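PDB 6SL9: enoyl-CoA hydratase/carnithine racemase from Thermus thermophilus JL-18, which is a crotonase-family isomerase, PaaG, that probably forms oxepin-CoA in the bacterial breakdown of phenylacetic acid. Local coordinates for residues E31-L36 / R82-V87; A109-A114 / S141-L146; L15-N20 / A38-G43; A27-L32 / G64-E69. One frame throughout, in Å; residues are numbered along the deposited sequence. Where two conformers were deposited one is given.

How the contacts relate
Three contacts draw on helix 30-45 or the turn before it: contact 4 holds its N-terminal end, contact 1 packs its first turns on helix 77-93, and contact 3 lays its later turns against strand 14-19. Contacts 1 and 4 share Glu-31 and Leu-32, and their centres lie about 10 Å apart. Contact 4 meets contact 2 where Ile-28 CD1 lies 3.4 Å from Leu-113 CD1. Contacts 1, 2 and 4 also touch a second subunit. Crotonase-fold enzymes form an oxyanion hole from two backbone N-H groups, here probably just before Gly-64 and at the start of helix 109-115, so contacts 2 and 4 probably flank the active site; contact 3 is centred about 18 and 17 Å from them, respectively.

Contact 1. Residues E31-L36 / R82-V87; sequences ELLDAL and RRYNRV
Helix 30-45 and helix 77-93 of the crotonase fold pack side by side here, their segments 31-36 and 82-87 running in roughly the same direction, with axes 9.4 Å apart and crossing at 35°. The interface has an apolar strip and a polar margin. In the strip, Leu-33 points toward the other helix. Its CG lies anti to the carbonyl carbon, which sends CD1 alongside the base of Tyr-84, 3.9 Å from Tyr-84 CB. Leu-33 CB lies 4.1 Å from Val-87 CG2. The other methyl of that valine, CG1, touches Leu-36 CD2.

At the margin, Asp-34 reaches across to Arg-83. Arg-83 NH2 donates to Asp-34 OD1 at 3.0 Å, using the syn lone pair of the oxygen. The carboxylate and guanidinium planes are only 19° apart, yet the N-H...O angle of 136° makes the salt bridge distinctly bent. The same OD1 lies at the edge of the Tyr-84 ring, 3.5 Å from Tyr-84 CE1, while one ring face is covered by Arg-83 CG, 3.7 Å above its centre. A water donates to Asp-34 OD2, and the water oxygen lies 2.7 Å from Tyr-84 OH, to which it is also hydrogen-bonded. An alanine here removes the carboxylate and with it the salt bridge and the water link, and would probably leave Arg-83 and the phenol less firmly oriented. One carboxylate thus serves two partners through separate oxygens, and the nearby positive charge would be expected to stabilise its ionised form.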
loop_
_atom_site.group_PDB
_atom_site.type_symbol
_atom_site.label_atom_id
_atom_site.label_comp_id
_atom_site.label_asym_id
_atom_site.label_seq_id
_atom_site.Cartn_x
_atom_site.Cartn_y
_atom_site.Cartn_z
ATOM N N GLU A 31 12.087 -26.455 -16.731
ATOM C CA GLU A 31 13.471 -26.437 -17.231
ATOM C C GLU A 31 14.024 -25.000 -17.277
ATOM O O GLU A 31 15.160 -24.742 -16.855
ATOM C CB GLU A 31 13.505 -27.091 -18.588
ATOM C CG GLU A 31 14.894 -27.065 -19.183
ATOM C CD GLU A 31 15.047 -27.595 -20.610
ATOM O OE1 GLU A 31 13.994 -27.948 -21.248
ATOM O OE2 GLU A 31 16.205 -27.663 -21.051
ATOM N N LEU A 32 13.252 -24.099 -17.835
ATOM C CA LEU A 32 13.639 -22.682 -17.887
ATOM C C LEU A 32 13.865 -22.127 -16.493
ATOM O O LEU A 32 14.858 -21.425 -16.254
ATOM C CB LEU A 32 12.683 -21.859 -18.748
ATOM C CG LEU A 32 13.018 -20.381 -18.881
ATOM C CD1 LEU A 32 12.404 -19.847 -20.180
ATOM C CD2 LEU A 32 12.486 -19.562 -17.733
ATOM N N LEU A 33 12.974 -22.442 -15.582
ATOM C CA LEU A 33 13.084 -21.931 -14.197
ATOM C C LEU A 33 14.307 -22.493 -13.512
ATOM O O LEU A 33 15.001 -21.726 -12.791
ATOM C CB LEU A 33 11.800 -22.249 -13.459
ATOM C CG LEU A 33 10.583 -21.456 -13.923
ATOM C CD1 LEU A 33 9.303 -21.959 -13.268
ATOM C CD2 LEU A 33 10.759 -19.973 -13.634
ATOM N N ASP A 34 14.641 -23.791 -13.741
ATOM C CA ASP A 34 15.891 -24.304 -13.159
ATOM C C ASP A 34 17.088 -23.502 -13.714
ATOM O O ASP A 34 18.017 -23.228 -12.971
ATOM C CB ASP A 34 16.035 -25.780 -13.454
ATOM C CG ASP A 34 15.121 -26.670 -12.612
ATOM O OD1 ASP A 34 14.591 -26.214 -11.598
ATOM O OD2 ASP A 34 15.071 -27.878 -12.937
ATOM N N ALA A 35 17.089 -23.199 -15.014
ATOM C CA ALA A 35 18.197 -22.465 -15.642
ATOM C C ALA A 35 18.229 -21.029 -15.103
ATOM O O ALA A 35 19.318 -20.474 -14.892
ATOM C CB ALA A 35 18.105 -22.551 -17.136
ATOM N N LEU A 36 17.081 -20.407 -14.864
ATOM C CA LEU A 36 17.044 -19.055 -14.317
ATOM C C LEU A 36 17.597 -19.040 -12.891
ATOM O O LEU A 36 18.439 -18.191 -12.559
ATOM C CB LEU A 36 15.622 -18.526 -14.369
ATOM C CG LEU A 36 15.419 -17.116 -13.792
ATOM C CD1 LEU A 36 16.313 -16.092 -14.485
ATOM C CD2 LEU A 36 13.948 -16.677 -13.890
ATOM N N ARG A 82 5.117 -25.577 -5.433
ATOM C CA ARG A 82 6.001 -25.804 -4.288
ATOM C C ARG A 82 7.407 -26.090 -4.789
ATOM O O ARG A 82 8.387 -25.665 -4.155
ATOM C CB ARG A 82 5.500 -26.938 -3.378
ATOM C CG ARG A 82 4.363 -26.467 -2.490
ATOM C CD ARG A 82 3.969 -27.574 -1.496
ATOM N NE ARG A 82 2.831 -27.212 -0.673
ATOM C CZ ARG A 82 2.835 -26.348 0.357
ATOM N NH1 ARG A 82 3.960 -25.756 0.719
ATOM N NH2 ARG A 82 1.697 -26.087 1.009
ATOM N N ARG A 83 7.533 -26.839 -5.873
ATOM C CA ARG A 83 8.872 -27.142 -6.435
ATOM C C ARG A 83 9.527 -25.875 -6.969
ATOM O O ARG A 83 10.724 -25.694 -6.708
ATOM C CB ARG A 83 8.734 -28.213 -7.500
ATOM C CG ARG A 83 10.013 -28.484 -8.247
ATOM C CD ARG A 83 11.197 -28.855 -7.388
ATOM N NE ARG A 83 12.394 -28.976 -8.223
ATOM C CZ ARG A 83 13.107 -27.947 -8.709
ATOM N NH1 ARG A 83 12.879 -26.692 -8.361
ATOM N NH2 ARG A 83 14.128 -28.214 -9.471
ATOM N N TYR A 84 8.828 -25.083 -7.767
ATOM C CA TYR A 84 9.471 -23.964 -8.499
ATOM C C TYR A 84 9.388 -22.625 -7.752
ATOM O O TYR A 84 10.087 -21.695 -8.166
ATOM C CB TYR A 84 8.989 -23.878 -9.931
ATOM C CG TYR A 84 9.408 -25.113 -10.692
ATOM C CD1 TYR A 84 10.723 -25.296 -11.054
ATOM C CD2 TYR A 84 8.525 -26.147 -10.982
ATOM C CE1 TYR A 84 11.134 -26.468 -11.672
ATOM C CE2 TYR A 84 8.926 -27.281 -11.659
ATOM C CZ TYR A 84 10.244 -27.470 -11.967
ATOM O OH TYR A 84 10.598 -28.616 -12.603
ATOM N N ASN A 85 8.761 -22.582 -6.566
ATOM C CA ASN A 85 8.664 -21.298 -5.819
ATOM C C ASN A 85 10.049 -20.866 -5.360
ATOM O O ASN A 85 10.244 -19.685 -5.129
ATOM C CB ASN A 85 7.634 -21.360 -4.674
ATOM C CG ASN A 85 6.203 -21.111 -5.077
ATOM O OD1 ASN A 85 5.936 -20.493 -6.100
ATOM N ND2 ASN A 85 5.254 -21.532 -4.241
ATOM N N ARG A 86 11.001 -21.784 -5.288
ATOM C CA ARG A 86 12.372 -21.394 -4.911
ATOM C C ARG A 86 12.929 -20.333 -5.884
ATOM O O ARG A 86 13.852 -19.591 -5.519
ATOM C CB ARG A 86 13.274 -22.599 -4.720
ATOM C CG ARG A 86 13.504 -23.323 -6.024
ATOM C CD ARG A 86 14.261 -24.630 -5.784
ATOM N NE ARG A 86 13.579 -25.742 -5.083
ATOM C CZ ARG A 86 14.081 -26.999 -5.090
ATOM N NH1 ARG A 86 15.278 -27.182 -5.599
ATOM N NH2 ARG A 86 13.462 -28.010 -4.532
ATOM N N VAL A 87 12.504 -20.338 -7.123
ATOM C CA VAL A 87 13.024 -19.329 -8.068
ATOM C C VAL A 87 12.551 -17.923 -7.695
ATOM O O VAL A 87 13.308 -16.950 -7.792
ATOM C CB VAL A 87 12.670 -19.735 -9.491
ATOM C CG1 VAL A 87 13.408 -18.842 -10.467
ATOM C CG2 VAL A 87 13.071 -21.186 -9.726
HETATM O O HOH W 1 13.153 -29.466 -12.545
#

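Contact 2. Residues A109-A114 / S141-L146; sequences AGMSLA and SGLSFL
Ser-112, in the middle of helix 109-115, gives the largest single share of the contact with the turn at 141-142 and the start of helix 143-151; its CA lies 5.0 Å from Leu-143 CA. From the backbone, CB points toward the opposite segment and touches two parts of Ser-141: the carbonyl, with Ser-112 CB 3.5 Å from Ser-141 O, and the side chain, CB to CB at 3.7 Å. Further out, OG is placed anti to the carbonyl carbon (chi1 -50°). There it presses against Leu-143, 3.3 Å from Leu-143 CB, and hydrogen-bonds the carbonyl O of Asp-140; a weak bond to Gly-108 O accompanies it.

Further contacts flank it. Ala-109 CB rests 3.7 Å from Ser-141 OG, and the apolar pair Met-111 CG and Leu-143 CD1 is loose at 4.4 Å.

Gly-142 is the N-cap of the second helix, with a positive phi of 85°, and Ser-141 before it also has a left-handed backbone conformation. Glu-227 of the second subunit accepts from Gly-142 N and hydrogen-bonds Ser-144 OG. The start of helix 109-115 probably supplies one N-H of the crotonase oxyanion hole. Chemically, the small serine permits close approach of the two segments, and its buried hydroxyl is satisfied as a donor to a carbonyl while tying helix 109-115 to the residue just ahead of the turn.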
loop_
_atom_site.group_PDB
_atom_site.type_symbol
_atom_site.label_atom_id
_atom_site.label_comp_id
_atom_site.label_asym_id
_atom_site.label_seq_id
_atom_site.Cartn_x
_atom_site.Cartn_y
_atom_site.Cartn_z
ATOM N N ALA A 109 2.746 -15.525 -15.396
ATOM C CA ALA A 109 4.021 -15.602 -14.650
ATOM C C ALA A 109 5.104 -14.773 -15.313
ATOM O O ALA A 109 6.074 -14.421 -14.659
ATOM C CB ALA A 109 4.464 -17.008 -14.442
ATOM N N GLY A 110 4.960 -14.437 -16.588
ATOM C CA GLY A 110 5.916 -13.500 -17.205
ATOM C C GLY A 110 5.788 -12.112 -16.587
ATOM O O GLY A 110 6.784 -11.421 -16.406
ATOM N N MET A 111 4.546 -11.689 -16.302
ATOM C CA MET A 111 4.305 -10.432 -15.571
ATOM C C MET A 111 4.862 -10.574 -14.145
ATOM O O MET A 111 5.539 -9.658 -13.669
ATOM C CB MET A 111 2.824 -10.086 -15.560
ATOM C CG MET A 111 2.506 -8.864 -14.780
ATOM S SD MET A 111 0.827 -8.324 -15.140
ATOM C CE MET A 111 0.679 -6.904 -14.055
ATOM N N SER A 112 4.593 -11.693 -13.470
ATOM C CA SER A 112 5.164 -11.929 -12.133
ATOM C C SER A 112 6.670 -11.727 -12.134
ATOM O O SER A 112 7.202 -10.973 -11.292
ATOM C CB SER A 112 4.815 -13.326 -11.611
ATOM O OG SER A 112 3.415 -13.621 -11.706
ATOM N N LEU A 113 7.366 -12.369 -13.080
ATOM C CA LEU A 113 8.837 -12.326 -13.112
ATOM C C LEU A 113 9.307 -10.892 -13.349
ATOM O O LEU A 113 10.224 -10.405 -12.717
ATOM C CB LEU A 113 9.360 -13.304 -14.191
ATOM C CG LEU A 113 9.269 -14.798 -13.848
ATOM C CD1 LEU A 113 9.845 -15.658 -14.973
ATOM C CD2 LEU A 113 10.031 -15.173 -12.578
ATOM N N ALA A 114 8.652 -10.168 -14.285
ATOM C CA ALA A 114 9.084 -8.805 -14.631
ATOM C C ALA A 114 8.991 -7.924 -13.383
ATOM O O ALA A 114 9.843 -7.037 -13.158
ATOM C CB ALA A 114 8.208 -8.260 -15.722
ATOM N N SER A 141 3.386 -17.195 -8.631
ATOM C CA SER A 141 4.772 -16.753 -8.789
ATOM C C SER A 141 4.990 -15.398 -8.111
ATOM O O SER A 141 5.871 -14.592 -8.551
ATOM C CB SER A 141 5.169 -16.754 -10.262
ATOM O OG SER A 141 4.842 -17.970 -10.881
ATOM N N GLY A 142 4.293 -15.153 -7.017
ATOM C CA GLY A 142 4.422 -13.946 -6.236
ATOM C C GLY A 142 3.584 -12.772 -6.726
ATOM O O GLY A 142 3.675 -11.712 -6.083
ATOM N N LEU A 143 2.781 -12.958 -7.777
ATOM C CA LEU A 143 2.036 -11.786 -8.290
ATOM C C LEU A 143 1.022 -11.341 -7.227
ATOM O O LEU A 143 0.724 -10.118 -7.167
ATOM C CB LEU A 143 1.349 -12.146 -9.592
ATOM C CG LEU A 143 0.635 -10.968 -10.294
ATOM C CD1 LEU A 143 1.620 -9.870 -10.617
ATOM C CD2 LEU A 143 -0.042 -11.497 -11.541
ATOM N N SER A 144 0.443 -12.254 -6.422
ATOM C CA SER A 144 -0.550 -11.807 -5.429
ATOM C C SER A 144 0.117 -10.980 -4.307
ATOM O O SER A 144 -0.592 -10.228 -3.649
ATOM C CB SER A 144 -1.332 -12.950 -4.853
ATOM O OG SER A 144 -0.600 -13.715 -3.919
ATOM N N PHE A 145 1.395 -11.179 -4.098
ATOM C CA PHE A 145 2.218 -10.428 -3.121
ATOM C C PHE A 145 2.576 -9.095 -3.739
ATOM O O PHE A 145 2.339 -8.039 -3.132
ATOM C CB PHE A 145 3.377 -11.327 -2.753
ATOM C CG PHE A 145 4.369 -10.694 -1.803
ATOM C CD1 PHE A 145 5.430 -9.950 -2.288
ATOM C CD2 PHE A 145 4.323 -10.907 -0.437
ATOM C CE1 PHE A 145 6.318 -9.333 -1.442
ATOM C CE2 PHE A 145 5.282 -10.364 0.430
ATOM C CZ PHE A 145 6.291 -9.571 -0.079
ATOM N N LEU A 146 3.201 -9.127 -4.902
ATOM C CA LEU A 146 3.749 -7.901 -5.478
ATOM C C LEU A 146 2.705 -6.931 -5.966
ATOM O O LEU A 146 2.864 -5.726 -5.766
ATOM C CB LEU A 146 4.656 -8.264 -6.666
ATOM C CG LEU A 146 6.049 -8.796 -6.362
ATOM C CD1 LEU A 146 6.724 -9.078 -7.682
ATOM C CD2 LEU A 146 6.873 -7.794 -5.564
#

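Contact 3. Residues L15-N20 / A38-G43; sequences LVLTLN and AALKEG
The strand segment 15-19 and the helix segment 38-43 run almost exactly antiparallel, their directions 177° apart and their axes 9.9 Å from each other at closest approach, with Leu-15 CA 6.4 Å from Gly-43 CA. Alternation along the strand turns Leu-15 and Leu-17 toward the helix, and these two leucines supply the strand's share of the contact.

Leu-15 holds CG anti to the backbone N, and a chi2 of 64° brings a single methyl to bear. That methyl, CD2, sits on bare helix backbone, 3.6 Å from Gly-43 CA and 3.7 Å from Ala-39 O. A beta carbon modelled on Gly-43 would fall 2.8 Å from Leu-15 CD2, a clash, so the tight fit here depends on the missing side chain.

Leu-17 takes the other common first torsion, CG anti to the carbonyl carbon, and both its methyls lie near Ala-39 CB, one helical turn before Gly-43; Leu-17 CD2 is the closer at 3.8 Å. CD1 crosses Leu-40 obliquely, 4.0 Å from Leu-40 CD2, although the CB of Leu-40 leaves the helix away from the strand and only the tip turns back.

The contact belongs to the beta-alpha-beta unit of strand 14-19, helix 30-45 and strand 51-56. Leu-15 and Leu-17 form backbone hydrogen bonds with strand 51-56, while Val-16 bonds to Glu-9 of strand 6-11. Leu-40 also touches Leu-52, so the helix spans the two parallel strands of the unit.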
loop_
_atom_site.group_PDB
_atom_site.type_symbol
_atom_site.label_atom_id
_atom_site.label_comp_id
_atom_site.label_asym_id
_atom_site.label_seq_id
_atom_site.Cartn_x
_atom_site.Cartn_y
_atom_site.Cartn_z
ATOM N N LEU A 15 25.638 -8.748 -14.940
ATOM C CA LEU A 15 25.259 -10.014 -15.584
ATOM C C LEU A 15 23.916 -9.771 -16.290
ATOM O O LEU A 15 22.936 -9.543 -15.619
ATOM C CB LEU A 15 25.206 -11.152 -14.571
ATOM C CG LEU A 15 24.770 -12.491 -15.133
ATOM C CD1 LEU A 15 25.747 -13.031 -16.150
ATOM C CD2 LEU A 15 24.598 -13.510 -14.031
ATOM N N VAL A 16 23.924 -9.939 -17.606
ATOM C CA VAL A 16 22.733 -9.791 -18.447
ATOM C C VAL A 16 22.162 -11.177 -18.714
ATOM O O VAL A 16 22.868 -12.039 -19.300
ATOM C CB VAL A 16 23.064 -9.050 -19.735
ATOM C CG1 VAL A 16 21.764 -8.853 -20.514
ATOM C CG2 VAL A 16 23.725 -7.714 -19.519
ATOM N N LEU A 17 20.942 -11.351 -18.283
ATOM C CA LEU A 17 20.171 -12.602 -18.462
ATOM C C LEU A 17 19.049 -12.371 -19.459
ATOM O O LEU A 17 18.282 -11.433 -19.283
ATOM C CB LEU A 17 19.595 -13.070 -17.128
ATOM C CG LEU A 17 20.635 -13.320 -16.030
ATOM C CD1 LEU A 17 19.982 -13.821 -14.751
ATOM C CD2 LEU A 17 21.754 -14.276 -16.487
ATOM N N THR A 18 18.935 -13.238 -20.449
ATOM C CA THR A 18 17.923 -13.098 -21.491
ATOM C C THR A 18 17.122 -14.381 -21.570
ATOM O O THR A 18 17.687 -15.444 -21.895
ATOM C CB THR A 18 18.543 -12.698 -22.827
ATOM O OG1 THR A 18 19.390 -11.571 -22.680
ATOM C CG2 THR A 18 17.466 -12.431 -23.860
ATOM N N LEU A 19 15.827 -14.260 -21.308
ATOM C CA LEU A 19 14.894 -15.379 -21.550
ATOM C C LEU A 19 14.927 -15.704 -23.050
ATOM O O LEU A 19 14.708 -14.794 -23.896
ATOM C CB LEU A 19 13.457 -15.037 -21.114
ATOM C CG LEU A 19 13.319 -14.501 -19.690
ATOM C CD1 LEU A 19 11.892 -14.131 -19.457
ATOM C CD2 LEU A 19 13.823 -15.463 -18.660
ATOM N N ASN A 20 15.148 -16.978 -23.398
ATOM C CA ASN A 20 15.489 -17.293 -24.808
ATOM C C ASN A 20 14.711 -18.518 -25.286
ATOM O O ASN A 20 15.296 -19.553 -25.626
ATOM C CB ASN A 20 16.989 -17.503 -24.939
ATOM C CG ASN A 20 17.388 -17.655 -26.383
ATOM O OD1 ASN A 20 16.802 -16.982 -27.235
ATOM N ND2 ASN A 20 18.406 -18.476 -26.647
ATOM N N ALA A 38 19.722 -21.157 -11.624
ATOM C CA ALA A 38 21.158 -21.406 -11.689
ATOM C C ALA A 38 21.884 -20.111 -12.083
ATOM O O ALA A 38 22.995 -19.837 -11.561
ATOM C CB ALA A 38 21.476 -22.541 -12.634
ATOM N N ALA A 39 21.332 -19.346 -13.016
ATOM C CA ALA A 39 21.980 -18.108 -13.496
ATOM C C ALA A 39 21.966 -17.048 -12.395
ATOM O O ALA A 39 22.945 -16.334 -12.226
ATOM C CB ALA A 39 21.289 -17.620 -14.714
ATOM N N LEU A 40 20.844 -16.896 -11.685
ATOM C CA LEU A 40 20.771 -15.969 -10.521
ATOM C C LEU A 40 21.787 -16.351 -9.450
ATOM O O LEU A 40 22.527 -15.486 -8.946
ATOM C CB LEU A 40 19.354 -15.967 -9.932
ATOM C CG LEU A 40 18.252 -15.447 -10.835
ATOM C CD1 LEU A 40 16.896 -15.784 -10.250
ATOM C CD2 LEU A 40 18.371 -13.954 -11.095
ATOM N N LYS A 41 21.847 -17.644 -9.177
ATOM C CA LYS A 41 22.840 -18.131 -8.194
ATOM C C LYS A 41 24.274 -17.809 -8.651
ATOM O O LYS A 41 25.098 -17.370 -7.843
ATOM C CB LYS A 41 22.622 -19.617 -7.975
ATOM C CG LYS A 41 23.509 -20.252 -6.915
ATOM C CD LYS A 41 23.363 -21.739 -6.959
ATOM C CE LYS A 41 24.209 -22.444 -5.928
ATOM N NZ LYS A 41 24.214 -23.902 -6.154
ATOM N N GLU A 42 24.582 -18.090 -9.917
ATOM C CA GLU A 42 25.954 -17.829 -10.427
ATOM C C GLU A 42 26.255 -16.331 -10.335
ATOM O O GLU A 42 27.350 -15.980 -9.928
ATOM C CB GLU A 42 26.077 -18.261 -11.910
ATOM C CG GLU A 42 27.436 -18.073 -12.550
ATOM C CD GLU A 42 27.525 -18.827 -13.888
ATOM O OE1 GLU A 42 27.385 -18.174 -14.909
ATOM O OE2 GLU A 42 27.619 -20.082 -13.869
ATOM N N GLY A 43 25.292 -15.488 -10.712
ATOM C CA GLY A 43 25.512 -14.055 -10.637
ATOM C C GLY A 43 25.722 -13.586 -9.211
ATOM O O GLY A 43 26.576 -12.724 -8.972
#

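Contact 4. Residues A27-L32 / G64-E69; sequences AITGEL and GQDLTE
Glu-69 has CG anti to the backbone N (chi1 -174°) and is extended beyond it, so its carboxylate reaches the first turn of helix 30-45, whereas Gln-65 folds back at chi2 (68°) to bring its amide beside it. Glu-69 OE1 accepts from Gly-30 N at 3.0 Å, met from above the carboxylate plane. Gln-65 NE2 donates to Glu-69 OE2 at 2.9 Å on the anti lone pair, and also to Asp-66 O.

The backbones join in a single bridge of parallel pattern: Ile-28 N donates to Gly-64 O at 2.8 Å, and Asp-66 N to Ile-28 O at 2.9 Å, nearly straight at 177°. Thr-29 caps the helix, its OG1 accepting from Leu-32 N, while its CG2 lies 3.7 Å from Asp-66 OD2. An alanine at Glu-69 would probably loosen the helix start and leave the Gln-65 amide less well held.

Gly-64 probably directly follows an oxyanion-hole residue of the crotonase fold. The contact ties the loop between strand 51-56 and helix 77-93 to the beginning of helix 30-45, with His-80 of helix 77-93 against Gln-65 and Glu-69, and Ile-28 packing on helix 109-115.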
loop_
_atom_site.group_PDB
_atom_site.type_symbol
_atom_site.label_atom_id
_atom_site.label_comp_id
_atom_site.label_asym_id
_atom_site.label_seq_id
_atom_site.Cartn_x
_atom_site.Cartn_y
_atom_site.Cartn_z
ATOM N N ALA A 27 7.934 -18.624 -23.158
ATOM C CA ALA A 27 7.008 -19.293 -22.244
ATOM C C ALA A 27 7.807 -20.020 -21.175
ATOM O O ALA A 27 8.840 -20.627 -21.465
ATOM C CB ALA A 27 6.109 -20.173 -23.029
ATOM N N ILE A 28 7.274 -19.976 -19.962
ATOM C CA ILE A 28 7.956 -20.525 -18.766
ATOM C C ILE A 28 7.724 -22.034 -18.637
ATOM O O ILE A 28 6.590 -22.505 -18.733
ATOM C CB ILE A 28 7.524 -19.734 -17.527
ATOM C CG1 ILE A 28 8.079 -18.306 -17.597
ATOM C CG2 ILE A 28 7.921 -20.464 -16.248
ATOM C CD1 ILE A 28 7.407 -17.343 -16.653
ATOM N N THR A 29 8.796 -22.765 -18.370
ATOM C CA THR A 29 8.759 -24.194 -18.023
ATOM C C THR A 29 9.645 -24.427 -16.813
ATOM O O THR A 29 10.505 -23.598 -16.488
ATOM C CB THR A 29 9.239 -25.075 -19.167
ATOM O OG1 THR A 29 10.612 -24.753 -19.414
ATOM C CG2 THR A 29 8.340 -24.968 -20.350
ATOM N N GLY A 30 9.484 -25.598 -16.215
ATOM C CA GLY A 30 10.363 -25.970 -15.089
ATOM C C GLY A 30 11.801 -25.966 -15.527
ATOM O O GLY A 30 12.668 -25.569 -14.768
ATOM N N GLU A 31 12.087 -26.455 -16.731
ATOM C CA GLU A 31 13.471 -26.437 -17.231
ATOM C C GLU A 31 14.024 -25.000 -17.277
ATOM O O GLU A 31 15.160 -24.742 -16.855
ATOM C CB GLU A 31 13.505 -27.091 -18.588
ATOM C CG GLU A 31 14.894 -27.065 -19.183
ATOM C CD GLU A 31 15.047 -27.595 -20.610
ATOM O OE1 GLU A 31 13.994 -27.948 -21.248
ATOM O OE2 GLU A 31 16.205 -27.663 -21.051
ATOM N N LEU A 32 13.252 -24.099 -17.835
ATOM C CA LEU A 32 13.639 -22.682 -17.887
ATOM C C LEU A 32 13.865 -22.127 -16.493
ATOM O O LEU A 32 14.858 -21.425 -16.254
ATOM C CB LEU A 32 12.683 -21.859 -18.748
ATOM C CG LEU A 32 13.018 -20.381 -18.881
ATOM C CD1 LEU A 32 12.404 -19.847 -20.180
ATOM C CD2 LEU A 32 12.486 -19.562 -17.733
ATOM N N GLY A 64 4.319 -16.150 -20.111
ATOM C CA GLY A 64 3.952 -16.918 -18.917
ATOM C C GLY A 64 4.032 -18.395 -19.171
ATOM O O GLY A 64 4.735 -18.862 -20.059
ATOM N N GLN A 65 3.378 -19.168 -18.310
ATOM C CA GLN A 65 3.517 -20.625 -18.281
ATOM C C GLN A 65 3.206 -21.232 -19.625
ATOM O O GLN A 65 2.156 -20.938 -20.222
ATOM C CB GLN A 65 2.570 -21.229 -17.249
ATOM C CG GLN A 65 2.538 -22.739 -17.268
ATOM C CD GLN A 65 3.822 -23.372 -16.796
ATOM O OE1 GLN A 65 4.451 -22.945 -15.826
ATOM N NE2 GLN A 65 4.278 -24.424 -17.491
ATOM N N ASP A 66 4.080 -22.157 -20.057
ATOM C CA ASP A 66 3.818 -23.023 -21.211
ATOM C C ASP A 66 2.767 -24.084 -20.819
ATOM O O ASP A 66 3.104 -24.991 -20.058
ATOM C CB ASP A 66 5.118 -23.658 -21.655
ATOM C CG ASP A 66 5.017 -24.521 -22.878
ATOM O OD1 ASP A 66 3.897 -24.773 -23.340
ATOM O OD2 ASP A 66 6.095 -25.033 -23.278
ATOM N N LEU A 67 1.551 -23.988 -21.333
ATOM C CA LEU A 67 0.491 -24.951 -20.923
ATOM C C LEU A 67 0.785 -26.387 -21.375
ATOM O O LEU A 67 0.229 -27.307 -20.783
ATOM C CB LEU A 67 -0.850 -24.459 -21.474
ATOM C CG LEU A 67 -1.241 -23.052 -20.989
ATOM C CD1 LEU A 67 -2.531 -22.587 -21.607
ATOM C CD2 LEU A 67 -1.325 -23.006 -19.481
ATOM N N THR A 68 1.690 -26.561 -22.329
ATOM C CA THR A 68 2.061 -27.899 -22.852
ATOM C C THR A 68 2.984 -28.628 -21.872
ATOM O O THR A 68 3.109 -29.854 -22.014
ATOM C CB THR A 68 2.639 -27.813 -24.255
ATOM O OG1 THR A 68 3.994 -27.367 -24.098
ATOM C CG2 THR A 68 1.794 -26.932 -25.145
ATOM N N GLU A 69 3.512 -27.962 -20.840
ATOM C CA GLU A 69 4.368 -28.682 -19.860
ATOM C C GLU A 69 3.605 -29.820 -19.180
ATOM O O GLU A 69 4.214 -30.780 -18.770
ATOM C CB GLU A 69 4.910 -27.685 -18.844
ATOM C CG GLU A 69 5.920 -28.310 -17.899
ATOM C CD GLU A 69 6.663 -27.372 -16.953
ATOM O OE1 GLU A 69 7.495 -27.844 -16.195
ATOM O OE2 GLU A 69 6.429 -26.228 -16.967
HETATM O O HOH W 2 10.220 -28.304 -18.134
#